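Local coordinates for protein levoglucosan dehydrogenase (Pseudarthrobacter phenanthrenivorans, PDB 6A3F) that catalyses the NAD-dependent oxidation of levoglucosan to 3-dehydrolevoglucosan, working as a homotetramer of the Gfo/Idh/MocA family, at residues G223-V228 with I272-G277; A387-A392 with V403-I408. All blocks are in the same frame, centred on the assembly; numbering follows the deposited sequence.

Contact 1: residues G223-V228 with I272-G277; sequences GEFSAV and IRFANG
Phe225 and Phe274 form a non-hydrogen-bonded antiparallel pair, and their side chains run alongside each other, pointing the same way. The rings meet as a T-shaped pair: the edge of Phe274 is turned toward the face of Phe225, with centroids 5.3 Å apart and planes at 71°. Ile272 fills the angle between them. Its CG2 branch, anti to the backbone N, makes a CH-pi contact 4.0 Å from the centroid of the Phe225 ring and also lies over the centre of the Phe274 ring, while Ile272 CD1 reaches Phe225 CE2 at 3.7 Å.

The backbone bonds centre on a classic beta bulge. Ser226 and Ala227 both face Arg273, whose O takes two N-H groups in its carbonyl plane: Ser226 N at 2.7 Å and Ala227 N at 3.2 Å. Arg273 N returns a bond to Ala227 O of 3.0 Å, nearly straight at 170°. Beyond the bulge Ala275 N donates to Glu224 O over 2.8 Å, and a water donates to that same oxygen while accepting from Asn276 N, tying in the type I turn Phe274-Gly277.

The carboxylate of Glu224 leads away to a salt bridge with Arg219. Helix 206-221 covers Phe225 through Ile215 and Ala218, helix 380-399 adds Ile389, and beyond Ile272 comes strand 279-285, with Val282 against its side chain; on its other side strand 225-233 is bonded to Val403 and Val405.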
loop_
_atom_site.group_PDB
_atom_site.type_symbol
_atom_site.label_atom_id
_atom_site.label_comp_id
_atom_site.label_asym_id
_atom_site.label_seq_id
_atom_site.Cartn_x
_atom_site.Cartn_y
_atom_site.Cartn_z
ATOM N N GLY B 223 3.675 -28.054 -3.147
ATOM C CA GLY B 223 3.668 -29.534 -3.223
ATOM C C GLY B 223 3.445 -30.156 -1.845
ATOM O O GLY B 223 3.045 -29.461 -0.868
ATOM N N GLU B 224 3.741 -31.461 -1.736
ATOM C CA GLU B 224 3.440 -32.179 -0.532
ATOM C C GLU B 224 4.461 -31.835 0.548
ATOM O O GLU B 224 5.597 -31.510 0.290
ATOM C CB GLU B 224 3.464 -33.695 -0.781
ATOM C CG GLU B 224 2.435 -34.193 -1.765
ATOM C CD GLU B 224 0.985 -34.185 -1.285
ATOM O OE1 GLU B 224 0.697 -33.637 -0.182
ATOM O OE2 GLU B 224 0.130 -34.671 -2.061
ATOM N N PHE B 225 4.039 -32.022 1.783
ATOM C CA PHE B 225 4.848 -31.827 2.920
ATOM C C PHE B 225 5.643 -33.105 3.248
ATOM O O PHE B 225 5.087 -34.201 3.265
ATOM C CB PHE B 225 3.971 -31.500 4.137
ATOM C CG PHE B 225 3.351 -30.122 4.197
ATOM C CD1 PHE B 225 2.893 -29.490 3.053
ATOM C CD2 PHE B 225 3.228 -29.456 5.404
ATOM C CE1 PHE B 225 2.267 -28.249 3.130
ATOM C CE2 PHE B 225 2.631 -28.206 5.469
ATOM C CZ PHE B 225 2.133 -27.611 4.336
ATOM N N SER B 226 6.882 -32.917 3.648
ATOM C CA SER B 226 7.745 -34.048 4.087
ATOM C C SER B 226 7.765 -34.154 5.617
ATOM O O SER B 226 7.645 -35.245 6.208
ATOM C CB SER B 226 9.125 -33.881 3.550
ATOM O OG SER B 226 9.922 -34.974 3.980
ATOM N N ALA B 227 7.991 -33.033 6.282
ATOM C CA ALA B 227 8.063 -32.998 7.727
ATOM C C ALA B 227 7.674 -31.604 8.246
ATOM O O ALA B 227 7.826 -30.623 7.549
ATOM C CB ALA B 227 9.427 -33.410 8.227
ATOM N N VAL B 228 7.237 -31.559 9.499
ATOM C CA VAL B 228 6.900 -30.310 10.189
ATOM C C VAL B 228 7.552 -30.221 11.579
ATOM O O VAL B 228 7.908 -31.221 12.229
ATOM C CB VAL B 228 5.368 -30.190 10.307
ATOM C CG1 VAL B 228 4.681 -30.104 8.956
ATOM C CG2 VAL B 228 4.804 -31.363 11.128
ATOM N N ILE B 272 8.378 -26.122 7.781
ATOM C CA ILE B 272 8.001 -27.145 6.846
ATOM C C ILE B 272 9.211 -27.496 5.985
ATOM O O ILE B 272 9.959 -26.614 5.520
ATOM C CB ILE B 272 6.864 -26.681 5.927
ATOM C CG1 ILE B 272 5.640 -26.200 6.704
ATOM C CG2 ILE B 272 6.529 -27.730 4.861
ATOM C CD1 ILE B 272 4.785 -25.261 5.889
ATOM N N ARG B 273 9.409 -28.812 5.822
ATOM C CA ARG B 273 10.233 -29.295 4.755
ATOM C C ARG B 273 9.303 -29.924 3.726
ATOM O O ARG B 273 8.557 -30.866 4.023
ATOM C CB ARG B 273 11.315 -30.268 5.241
ATOM C CG ARG B 273 12.058 -30.927 4.080
ATOM C CD ARG B 273 13.024 -29.999 3.314
ATOM N NE ARG B 273 14.078 -29.597 4.247
ATOM C CZ ARG B 273 15.087 -28.799 3.944
ATOM N NH1 ARG B 273 15.245 -28.386 2.692
ATOM N NH2 ARG B 273 15.898 -28.398 4.897
ATOM N N PHE B 274 9.362 -29.425 2.506
ATOM C CA PHE B 274 8.541 -29.954 1.469
ATOM C C PHE B 274 9.204 -31.216 0.868
ATOM O O PHE B 274 10.437 -31.291 0.815
ATOM C CB PHE B 274 8.307 -28.911 0.372
ATOM C CG PHE B 274 7.375 -27.799 0.789
ATOM C CD1 PHE B 274 6.000 -27.955 0.687
ATOM C CD2 PHE B 274 7.893 -26.629 1.332
ATOM C CE1 PHE B 274 5.157 -26.929 1.087
ATOM C CE2 PHE B 274 7.043 -25.596 1.712
ATOM C CZ PHE B 274 5.678 -25.761 1.593
ATOM N N ALA B 275 8.365 -32.112 0.363
ATOM C CA ALA B 275 8.801 -33.335 -0.379
ATOM C C ALA B 275 9.759 -32.968 -1.517
ATOM O O ALA B 275 10.726 -33.679 -1.709
ATOM C CB ALA B 275 7.621 -34.116 -0.902
ATOM N N ASN B 276 9.533 -31.862 -2.228
ATOM C CA ASN B 276 10.366 -31.492 -3.368
ATOM C C ASN B 276 11.654 -30.752 -2.949
ATOM O O ASN B 276 12.386 -30.343 -3.829
ATOM C CB ASN B 276 9.535 -30.687 -4.356
ATOM C CG ASN B 276 9.137 -29.323 -3.821
ATOM O OD1 ASN B 276 9.743 -28.841 -2.879
ATOM N ND2 ASN B 276 8.118 -28.741 -4.430
ATOM N N GLY B 277 11.982 -30.601 -1.663
ATOM C CA GLY B 277 13.214 -29.990 -1.181
ATOM C C GLY B 277 13.063 -28.508 -0.845
ATOM O O GLY B 277 13.967 -27.922 -0.223
HETATM O O HOH W 1 6.926 -30.958 -2.110
#

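Contact 2: residues A387-A392 with V403-I408; sequences ALIDDA and VDVPQI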
loop_
_atom_site.group_PDB
_atom_site.type_symbol
_atom_site.label_atom_id
_atom_site.label_comp_id
_atom_site.label_asym_id
_atom_site.label_seq_id
_atom_site.Cartn_x
_atom_site.Cartn_y
_atom_site.Cartn_z
ATOM N N ALA B 387 -5.513 -33.334 7.095
ATOM C CA ALA B 387 -5.713 -33.862 8.478
ATOM C C ALA B 387 -4.447 -34.566 8.992
ATOM O O ALA B 387 -4.132 -34.457 10.216
ATOM C CB ALA B 387 -6.919 -34.777 8.512
ATOM N N LEU B 388 -3.728 -35.254 8.095
ATOM C CA LEU B 388 -2.472 -35.970 8.443
ATOM C C LEU B 388 -1.398 -34.937 8.761
ATOM O O LEU B 388 -0.628 -35.115 9.706
ATOM C CB LEU B 388 -2.001 -36.894 7.316
ATOM C CG LEU B 388 -2.825 -38.166 7.082
ATOM C CD1 LEU B 388 -2.340 -38.901 5.850
ATOM C CD2 LEU B 388 -2.784 -39.090 8.302
ATOM N N ILE B 389 -1.414 -33.805 8.034
ATOM C CA ILE B 389 -0.455 -32.746 8.329
ATOM C C ILE B 389 -0.767 -32.151 9.690
ATOM O O ILE B 389 0.142 -31.943 10.464
ATOM C CB ILE B 389 -0.467 -31.659 7.245
ATOM C CG1 ILE B 389 0.178 -32.165 5.953
ATOM C CG2 ILE B 389 0.200 -30.417 7.776
ATOM C CD1 ILE B 389 -0.265 -31.389 4.723
ATOM N N ASP B 390 -2.053 -31.910 9.957
ATOM C CA ASP B 390 -2.476 -31.377 11.264
ATOM C C ASP B 390 -2.048 -32.300 12.404
ATOM O O ASP B 390 -1.559 -31.846 13.443
ATOM C CB ASP B 390 -3.982 -31.203 11.322
ATOM C CG ASP B 390 -4.489 -29.961 10.581
ATOM O OD1 ASP B 390 -3.686 -29.343 9.850
ATOM O OD2 ASP B 390 -5.711 -29.621 10.777
ATOM N N ASP B 391 -2.277 -33.597 12.234
ATOM C CA ASP B 391 -1.882 -34.543 13.321
ATOM C C ASP B 391 -0.370 -34.493 13.578
ATOM O O ASP B 391 0.055 -34.551 14.735
ATOM C CB ASP B 391 -2.290 -35.962 12.968
ATOM C CG ASP B 391 -3.783 -36.197 13.180
ATOM O OD1 ASP B 391 -4.460 -35.363 13.815
ATOM O OD2 ASP B 391 -4.226 -37.236 12.739
ATOM N N ALA B 392 0.417 -34.339 12.518
ATOM C CA ALA B 392 1.862 -34.238 12.619
ATOM C C ALA B 392 2.277 -32.951 13.330
ATOM O O ALA B 392 3.210 -32.940 14.125
ATOM C CB ALA B 392 2.503 -34.370 11.264
ATOM N N VAL B 403 8.530 -33.970 12.837
ATOM C CA VAL B 403 7.707 -35.143 12.588
ATOM C C VAL B 403 7.471 -35.265 11.096
ATOM O O VAL B 403 7.118 -34.297 10.406
ATOM C CB VAL B 403 6.378 -35.072 13.342
ATOM C CG1 VAL B 403 5.415 -36.201 12.961
ATOM C CG2 VAL B 403 6.612 -34.974 14.831
ATOM N N ASP B 404 7.649 -36.484 10.611
ATOM C CA ASP B 404 7.335 -36.783 9.241
ATOM C C ASP B 404 5.850 -36.866 8.958
ATOM O O ASP B 404 5.038 -37.285 9.789
ATOM C CB ASP B 404 7.996 -38.095 8.799
ATOM C CG ASP B 404 9.527 -38.027 8.742
ATOM O OD1 ASP B 404 10.216 -36.965 8.641
ATOM O OD2 ASP B 404 10.075 -39.140 8.695
ATOM N N VAL B 405 5.468 -36.425 7.771
ATOM C CA VAL B 405 4.068 -36.447 7.383
ATOM C C VAL B 405 3.881 -37.595 6.401
ATOM O O VAL B 405 4.422 -37.551 5.322
ATOM C CB VAL B 405 3.586 -35.122 6.752
ATOM C CG1 VAL B 405 2.084 -35.181 6.520
ATOM C CG2 VAL B 405 3.939 -33.899 7.588
ATOM N N PRO B 406 3.086 -38.603 6.757
ATOM C CA PRO B 406 2.734 -39.653 5.823
ATOM C C PRO B 406 2.025 -39.062 4.607
ATOM O O PRO B 406 1.254 -38.119 4.800
ATOM C CB PRO B 406 1.731 -40.554 6.557
ATOM C CG PRO B 406 1.711 -40.076 7.980
ATOM C CD PRO B 406 2.271 -38.673 7.967
ATOM N N GLN B 407 2.256 -39.648 3.426
ATOM C CA GLN B 407 1.867 -39.076 2.167
ATOM C C GLN B 407 0.987 -40.051 1.383
ATOM O O GLN B 407 1.468 -41.067 0.948
ATOM C CB GLN B 407 3.094 -38.713 1.319
ATOM C CG GLN B 407 2.758 -37.677 0.243
ATOM C CD GLN B 407 3.790 -37.538 -0.852
ATOM O OE1 GLN B 407 4.899 -37.036 -0.644
ATOM N NE2 GLN B 407 3.413 -37.942 -2.054
ATOM N N ILE B 408 -0.257 -39.675 1.110
ATOM C CA ILE B 408 -1.263 -40.599 0.564
ATOM C C ILE B 408 -1.002 -40.922 -0.918
ATOM O O ILE B 408 -1.130 -42.094 -1.308
ATOM C CB ILE B 408 -2.667 -39.996 0.748
ATOM C CG1 ILE B 408 -2.961 -39.794 2.232
ATOM C CG2 ILE B 408 -3.738 -40.826 0.055
ATOM C CD1 ILE B 408 -3.955 -38.706 2.487
#
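Pro406 supplies the one ring of this contact, a puckered pyrrolidine that Leu388 only brushes: Leu388 CD1 stands 4.5 Å from Pro406 CB. The same methyl comes closer to the flat peptide group that follows, 3.8 Å from Pro406 O, an oxygen that accepts a hydrogen bond from Gln385 one turn back in the helix. No aromatic face is involved, and the side-chain contacts that follow are mostly between aliphatic branches.

Leu388 CD1 continues to Ile408, meeting its CD1 at 3.7 Å where the two side chains cross. Leu388 gets there because CG stands anti to the carbonyl carbon (chi1 -72°) and the chain then runs on extended.

This is helix-on-sheet packing in the C-terminal alpha/beta domain: helix 380-399 lies against the edge strand 403-404 and the tail that prolongs it, the chain having turned back after the helix. Positions 388, 389 and 392, spaced along a single turn, make the helical side.

Val405 faces two of them with separate branches. Its CG1, anti to the backbone N (chi1 -174°), touches Ile389 CG1 at 3.6 Å, and its CG2 lies 4.0 Å from Ala392 CB. Val403 CG1 meets that alanine methyl too, at 3.8 Å, so the alanine methyl touches a branch of each valine. Ile389 also packs against Ile215 of helix 206-221.

In the fold
Coming from the N-terminal nucleotide-binding domain, the chain enters the large mixed sheet of the C-terminal domain and reaches contact 1 after helix 206-221. That contact closes a 43-residue excursion that includes the small two-stranded sheet 238-242/256-261. Further strands of the large sheet and helix 355-371 follow before helix 380-399 leads into contact 2, a short return of ten residues. The two are therefore in series, neither nesting nor crossing, yet they meet in space: strand 403-404 pairs with strand 225-233, with Val228 O 2.9 Å from Val403 N. Together they tie strand 267-274, through 225-233, to the sheet's edge and the helix packed on it.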